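Local coordinates for protein rhino (Drosophila melanogaster, PDB 5XYV) that binds Deadlock through its chromoshadow domain and probably takes part in specifying germline piRNA clusters, at residues B[8-13]-B[36-41]; B[14-19]-B[30-35]. All blocks are in the same frame, centred on the assembly; numbering follows the deposited sequence.

Contact 1: residues B[8-13]-B[36-41]; sequences VNRGLD and CSSIDA
The guanidinium of Arg10 reaches across to the carboxylate of Asp40, with Cys36 and Ser38 bordering its path. Arg10 and Asp40 form a salt bridge in which NH1 donates to OD1. Arg10 NH1 and Asp40 OD1 are modelled 2.4 Å apart, too short to be taken literally, but the two groups are nearly coplanar, their planes 18° apart. Asp40 OD1 also accepts hydrogen bonds from Trp33 NE1 and from the backbone N of Gly7; these two bonds to a buried carboxylate, with the guanidinium close by, would be likely to favour its charged form. A bend at chi3 (130°) sets Arg10 NE 3.8 Å from Cys36 SG. Ser38 covers one face of the guanidinium through CB, 3.5 Å from Arg10 NH2; its OG is nearby but too poorly aligned for a hydrogen bond. Cys36 SG stands anti to its own backbone N (chi1 177°) and accepts the N-H of Ser38 at 3.4 Å, a straight bond that closes the turn leading into the strand. Beside it, Leu12 CD1 meets Cys36 CB at 3.5 Å. An alanine at Cys36 would keep that apolar touch but would probably leave the Ser38 N-H without its sulfur acceptor and open a gap beside Arg10 NE. On the other segment, Gly11 N bonds to Val8 O, and the positive phi of Gly11 suits glycine. Val8, Arg10 and Leu12 all lean on Trp33 of strand 26-33, so the loop ahead of strand 14-23 packs against that residue. Asp40 pairs through its backbone with Val31 in strand 26-33, while the next residue of strand 39-43, Ala41, gives its N-H to His18 of a Deadlock chain.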
loop_
_atom_site.group_PDB
_atom_site.type_symbol
_atom_site.label_atom_id
_atom_site.label_comp_id
_atom_site.label_asym_id
_atom_site.label_seq_id
_atom_site.Cartn_x
_atom_site.Cartn_y
_atom_site.Cartn_z
ATOM N N VAL B 8 -4.940 -2.307 19.867
ATOM C CA VAL B 8 -3.943 -3.285 20.298
ATOM C C VAL B 8 -4.106 -3.542 21.785
ATOM O O VAL B 8 -3.744 -4.610 22.273
ATOM C CB VAL B 8 -2.482 -2.829 19.986
ATOM C CG1 VAL B 8 -2.256 -2.741 18.488
ATOM C CG2 VAL B 8 -2.171 -1.487 20.629
ATOM N N ASN B 9 -4.682 -2.570 22.488
ATOM C CA ASN B 9 -4.871 -2.660 23.929
ATOM C C ASN B 9 -5.824 -3.773 24.372
ATOM O O ASN B 9 -5.838 -4.137 25.545
ATOM C CB ASN B 9 -5.351 -1.317 24.469
ATOM C CG ASN B 9 -4.204 -0.412 24.837
ATOM O OD1 ASN B 9 -3.295 -0.815 25.561
ATOM N ND2 ASN B 9 -4.226 0.814 24.330
ATOM N N ARG B 10 -6.609 -4.318 23.443
ATOM C CA ARG B 10 -7.415 -5.498 23.736
ATOM C C ARG B 10 -6.512 -6.675 24.035
ATOM O O ARG B 10 -6.933 -7.660 24.641
ATOM C CB ARG B 10 -8.340 -5.845 22.573
ATOM C CG ARG B 10 -9.371 -4.793 22.280
ATOM C CD ARG B 10 -10.293 -5.242 21.162
ATOM N NE ARG B 10 -11.683 -5.070 21.577
ATOM C CZ ARG B 10 -12.461 -4.068 21.188
ATOM N NH1 ARG B 10 -12.003 -3.165 20.342
ATOM N NH2 ARG B 10 -13.705 -3.990 21.615
ATOM N N GLY B 11 -5.266 -6.564 23.588
ATOM C CA GLY B 11 -4.309 -7.632 23.721
ATOM C C GLY B 11 -4.715 -8.856 22.922
ATOM O O GLY B 11 -4.295 -9.960 23.254
ATOM N N LEU B 12 -5.532 -8.680 21.883
ATOM C CA LEU B 12 -5.886 -9.812 21.018
ATOM C C LEU B 12 -5.057 -9.859 19.742
ATOM O O LEU B 12 -4.374 -8.894 19.390
ATOM C CB LEU B 12 -7.368 -9.784 20.647
ATOM C CG LEU B 12 -8.367 -9.567 21.778
ATOM C CD1 LEU B 12 -9.752 -9.276 21.210
ATOM C CD2 LEU B 12 -8.397 -10.794 22.674
ATOM N N ASP B 13 -5.124 -10.989 19.051
ATOM C CA ASP B 13 -4.421 -11.158 17.790
ATOM C C ASP B 13 -5.239 -10.645 16.608
ATOM O O ASP B 13 -6.457 -10.853 16.536
ATOM C CB ASP B 13 -4.064 -12.626 17.581
ATOM C CG ASP B 13 -2.890 -13.063 18.431
ATOM O OD1 ASP B 13 -2.062 -12.199 18.807
ATOM O OD2 ASP B 13 -2.798 -14.271 18.726
ATOM N N CYS B 36 -13.034 -11.754 18.912
ATOM C CA CYS B 36 -13.814 -10.555 19.170
ATOM C C CYS B 36 -14.595 -10.110 17.947
ATOM O O CYS B 36 -14.124 -10.242 16.826
ATOM C CB CYS B 36 -12.902 -9.423 19.645
ATOM S SG CYS B 36 -13.738 -7.839 19.912
ATOM N N SER B 37 -15.771 -9.542 18.187
ATOM C CA SER B 37 -16.672 -9.138 17.121
ATOM C C SER B 37 -16.552 -7.667 16.705
ATOM O O SER B 37 -17.050 -7.279 15.653
ATOM C CB SER B 37 -18.108 -9.427 17.552
ATOM O OG SER B 37 -19.017 -8.985 16.569
ATOM N N SER B 38 -15.892 -6.855 17.532
ATOM C CA SER B 38 -15.832 -5.407 17.299
ATOM C C SER B 38 -14.913 -5.033 16.138
ATOM O O SER B 38 -14.020 -5.813 15.775
ATOM C CB SER B 38 -15.371 -4.680 18.570
ATOM O OG SER B 38 -16.203 -4.981 19.666
ATOM N N ILE B 39 -15.142 -3.845 15.571
ATOM C CA ILE B 39 -14.312 -3.294 14.498
ATOM C C ILE B 39 -13.588 -2.055 15.020
ATOM O O ILE B 39 -14.228 -1.112 15.475
ATOM C CB ILE B 39 -15.146 -2.915 13.239
ATOM C CG1 ILE B 39 -16.010 -4.092 12.782
ATOM C CG2 ILE B 39 -14.244 -2.412 12.086
ATOM C CD1 ILE B 39 -16.782 -3.815 11.505
ATOM N N ASP B 40 -12.257 -2.049 14.950
ATOM C CA ASP B 40 -11.493 -0.946 15.531
ATOM C C ASP B 40 -10.718 -0.142 14.492
ATOM O O ASP B 40 -10.208 -0.701 13.516
ATOM C CB ASP B 40 -10.511 -1.473 16.574
ATOM C CG ASP B 40 -11.196 -2.067 17.768
ATOM O OD1 ASP B 40 -10.547 -2.841 18.493
ATOM O OD2 ASP B 40 -12.378 -1.757 17.989
ATOM N N ALA B 41 -10.615 1.164 14.714
ATOM C CA ALA B 41 -9.676 1.970 13.958
ATOM C C ALA B 41 -8.355 1.939 14.708
ATOM O O ALA B 41 -8.298 2.241 15.906
ATOM C CB ALA B 41 -10.157 3.385 13.783
#

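Contact 2: residues B[14-19]-B[30-35]; sequences LDKILH and FVTWKG
Leu14 CD1 lies beside Val31, 3.6 Å from its CB, and over the same face of the Trp33 indole as Val31 CG2, which sits 3.5 Å above the ring plane, offset toward its rim. This is the tight, buried part of an antiparallel hairpin whose register is broken by two classic beta bulges. In the first, Asp15 and Lys16 both face Thr32: Asp15 N bonds to Thr32 O at 2.7 Å, and Lys16 N takes Thr32 OG1 as acceptor at 3.1 Å, so the threonine hydroxyl serves the extra residue. In the second, Leu18 N binds Phe30 O and Phe30 N binds His19 O. The His19 and Phe30 rings run alongside each other, tilted by 17° and strongly offset, with little face in common. The solvent side is looser: Leu18 CD1 brushes Thr32 CG2, and the extended Lys34 chain passes Asp15 with Lys34 NZ still 5.5 Å from Asp15 OD1. Ile17 lies side by side with Val31 and packs on Ile55 and Tyr58 of helix 52-61, whereas Phe30 touches Ala41 of strand 39-43, and both His19 and Phe30 meet Trp44 of a Deadlock chain.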
loop_
_atom_site.group_PDB
_atom_site.type_symbol
_atom_site.label_atom_id
_atom_site.label_comp_id
_atom_site.label_asym_id
_atom_site.label_seq_id
_atom_site.Cartn_x
_atom_site.Cartn_y
_atom_site.Cartn_z
ATOM N N LEU B 14 -4.558 -9.970 15.684
ATOM C CA LEU B 14 -5.201 -9.393 14.505
ATOM C C LEU B 14 -5.958 -10.464 13.712
ATOM O O LEU B 14 -5.420 -11.544 13.458
ATOM C CB LEU B 14 -4.161 -8.706 13.614
ATOM C CG LEU B 14 -4.653 -7.883 12.421
ATOM C CD1 LEU B 14 -5.466 -6.698 12.875
ATOM C CD2 LEU B 14 -3.480 -7.414 11.583
ATOM N N ASP B 15 -7.206 -10.175 13.346
ATOM C CA ASP B 15 -7.982 -11.128 12.567
ATOM C C ASP B 15 -7.889 -10.719 11.103
ATOM O O ASP B 15 -7.014 -11.205 10.369
ATOM C CB ASP B 15 -9.439 -11.179 13.032
ATOM C CG ASP B 15 -10.155 -12.446 12.584
ATOM O OD1 ASP B 15 -9.468 -13.463 12.344
ATOM O OD2 ASP B 15 -11.400 -12.412 12.477
ATOM N N LYS B 16 -8.784 -9.822 10.689
ATOM C CA LYS B 16 -8.812 -9.283 9.322
ATOM C C LYS B 16 -8.549 -7.753 9.309
ATOM O O LYS B 16 -8.862 -7.049 10.278
ATOM C CB LYS B 16 -10.169 -9.603 8.640
ATOM C CG LYS B 16 -10.615 -11.079 8.652
ATOM C CD LYS B 16 -9.443 -12.044 8.613
ATOM C CE LYS B 16 -9.765 -13.498 9.096
ATOM N NZ LYS B 16 -10.429 -14.395 8.050
ATOM N N ILE B 17 -7.978 -7.251 8.209
ATOM C CA ILE B 17 -7.982 -5.817 7.898
ATOM C C ILE B 17 -9.074 -5.578 6.885
ATOM O O ILE B 17 -8.963 -6.052 5.753
ATOM C CB ILE B 17 -6.649 -5.320 7.307
ATOM C CG1 ILE B 17 -5.481 -5.669 8.234
ATOM C CG2 ILE B 17 -6.721 -3.820 6.976
ATOM C CD1 ILE B 17 -4.162 -4.986 7.864
ATOM N N LEU B 18 -10.125 -4.863 7.280
ATOM C CA LEU B 18 -11.294 -4.681 6.420
ATOM C C LEU B 18 -11.179 -3.522 5.452
ATOM O O LEU B 18 -11.772 -3.547 4.376
ATOM C CB LEU B 18 -12.554 -4.473 7.258
ATOM C CG LEU B 18 -12.790 -5.486 8.365
ATOM C CD1 LEU B 18 -14.060 -5.172 9.158
ATOM C CD2 LEU B 18 -12.818 -6.899 7.768
ATOM N N HIS B 19 -10.414 -2.505 5.823
ATOM C CA HIS B 19 -10.561 -1.229 5.154
ATOM C C HIS B 19 -9.530 -0.226 5.700
ATOM O O HIS B 19 -8.920 -0.487 6.744
ATOM C CB HIS B 19 -12.022 -0.764 5.351
ATOM C CG HIS B 19 -12.295 0.626 4.908
ATOM N ND1 HIS B 19 -12.054 1.060 3.617
ATOM C CD2 HIS B 19 -12.794 1.689 5.573
ATOM C CE1 HIS B 19 -12.386 2.330 3.517
ATOM N NE2 HIS B 19 -12.837 2.742 4.695
ATOM N N PHE B 30 -8.934 -0.270 9.646
ATOM C CA PHE B 30 -10.120 -0.755 10.326
ATOM C C PHE B 30 -10.043 -2.261 10.381
ATOM O O PHE B 30 -10.004 -2.941 9.347
ATOM C CB PHE B 30 -11.367 -0.220 9.628
ATOM C CG PHE B 30 -11.373 1.281 9.567
ATOM C CD1 PHE B 30 -10.971 1.957 8.424
ATOM C CD2 PHE B 30 -11.676 2.021 10.700
ATOM C CE1 PHE B 30 -10.929 3.339 8.406
ATOM C CE2 PHE B 30 -11.639 3.394 10.672
ATOM C CZ PHE B 30 -11.268 4.050 9.527
ATOM N N VAL B 31 -9.973 -2.781 11.601
ATOM C CA VAL B 31 -9.558 -4.161 11.799
ATOM C C VAL B 31 -10.463 -4.911 12.748
ATOM O O VAL B 31 -11.197 -4.323 13.543
ATOM C CB VAL B 31 -8.092 -4.276 12.366
ATOM C CG1 VAL B 31 -7.075 -3.646 11.420
ATOM C CG2 VAL B 31 -8.004 -3.708 13.813
ATOM N N THR B 32 -10.383 -6.229 12.649
ATOM C CA THR B 32 -11.052 -7.108 13.598
ATOM C C THR B 32 -10.002 -7.955 14.318
ATOM O O THR B 32 -8.893 -8.167 13.808
ATOM C CB THR B 32 -12.099 -7.980 12.903
ATOM O OG1 THR B 32 -11.452 -8.804 11.931
ATOM C CG2 THR B 32 -13.107 -7.099 12.197
ATOM N N TRP B 33 -10.335 -8.416 15.513
ATOM C CA TRP B 33 -9.405 -9.234 16.276
ATOM C C TRP B 33 -9.978 -10.629 16.415
ATOM O O TRP B 33 -11.196 -10.795 16.382
ATOM C CB TRP B 33 -9.145 -8.618 17.652
ATOM C CG TRP B 33 -8.816 -7.179 17.577
ATOM C CD1 TRP B 33 -9.670 -6.131 17.735
ATOM C CD2 TRP B 33 -7.527 -6.614 17.321
ATOM N NE1 TRP B 33 -8.991 -4.944 17.588
ATOM C CE2 TRP B 33 -7.669 -5.215 17.336
ATOM C CE3 TRP B 33 -6.262 -7.159 17.075
ATOM C CZ2 TRP B 33 -6.590 -4.347 17.115
ATOM C CZ3 TRP B 33 -5.202 -6.308 16.851
ATOM C CH2 TRP B 33 -5.367 -4.916 16.877
ATOM N N LYS B 34 -9.107 -11.615 16.609
ATOM C CA LYS B 34 -9.565 -12.982 16.806
ATOM C C LYS B 34 -10.295 -13.142 18.127
ATOM O O LYS B 34 -9.788 -12.738 19.185
ATOM C CB LYS B 34 -8.395 -13.956 16.735
ATOM C CG LYS B 34 -7.802 -14.089 15.335
ATOM C CD LYS B 34 -6.588 -15.001 15.313
ATOM C CE LYS B 34 -6.006 -15.080 13.916
ATOM N NZ LYS B 34 -4.761 -15.899 13.880
ATOM N N GLY B 35 -11.493 -13.723 18.059
ATOM C CA GLY B 35 -12.260 -14.007 19.257
ATOM C C GLY B 35 -13.165 -12.858 19.642
ATOM O O GLY B 35 -13.970 -12.964 20.575
#

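The two contacts lie side by side, their centres about 7 Å apart, and both reach one antiparallel sheet in which strand 26-33 runs between strands 14-23 and 39-43; contact 1 does so through strand 39-43. Along the chain the order is 8-13, 14-19, 30-35, 36-41, so the hairpin of contact 2 is enclosed by the outer pair of contact 1. Trp33 of strand 26-33 is shared by the two, and Leu12 O packs against its CE3. Asp13 O and Lys34 N probably bond at the junction. Together they tie the N-terminal loop to the chromoshadow sheet, which meets Deadlock through residues of both contacts.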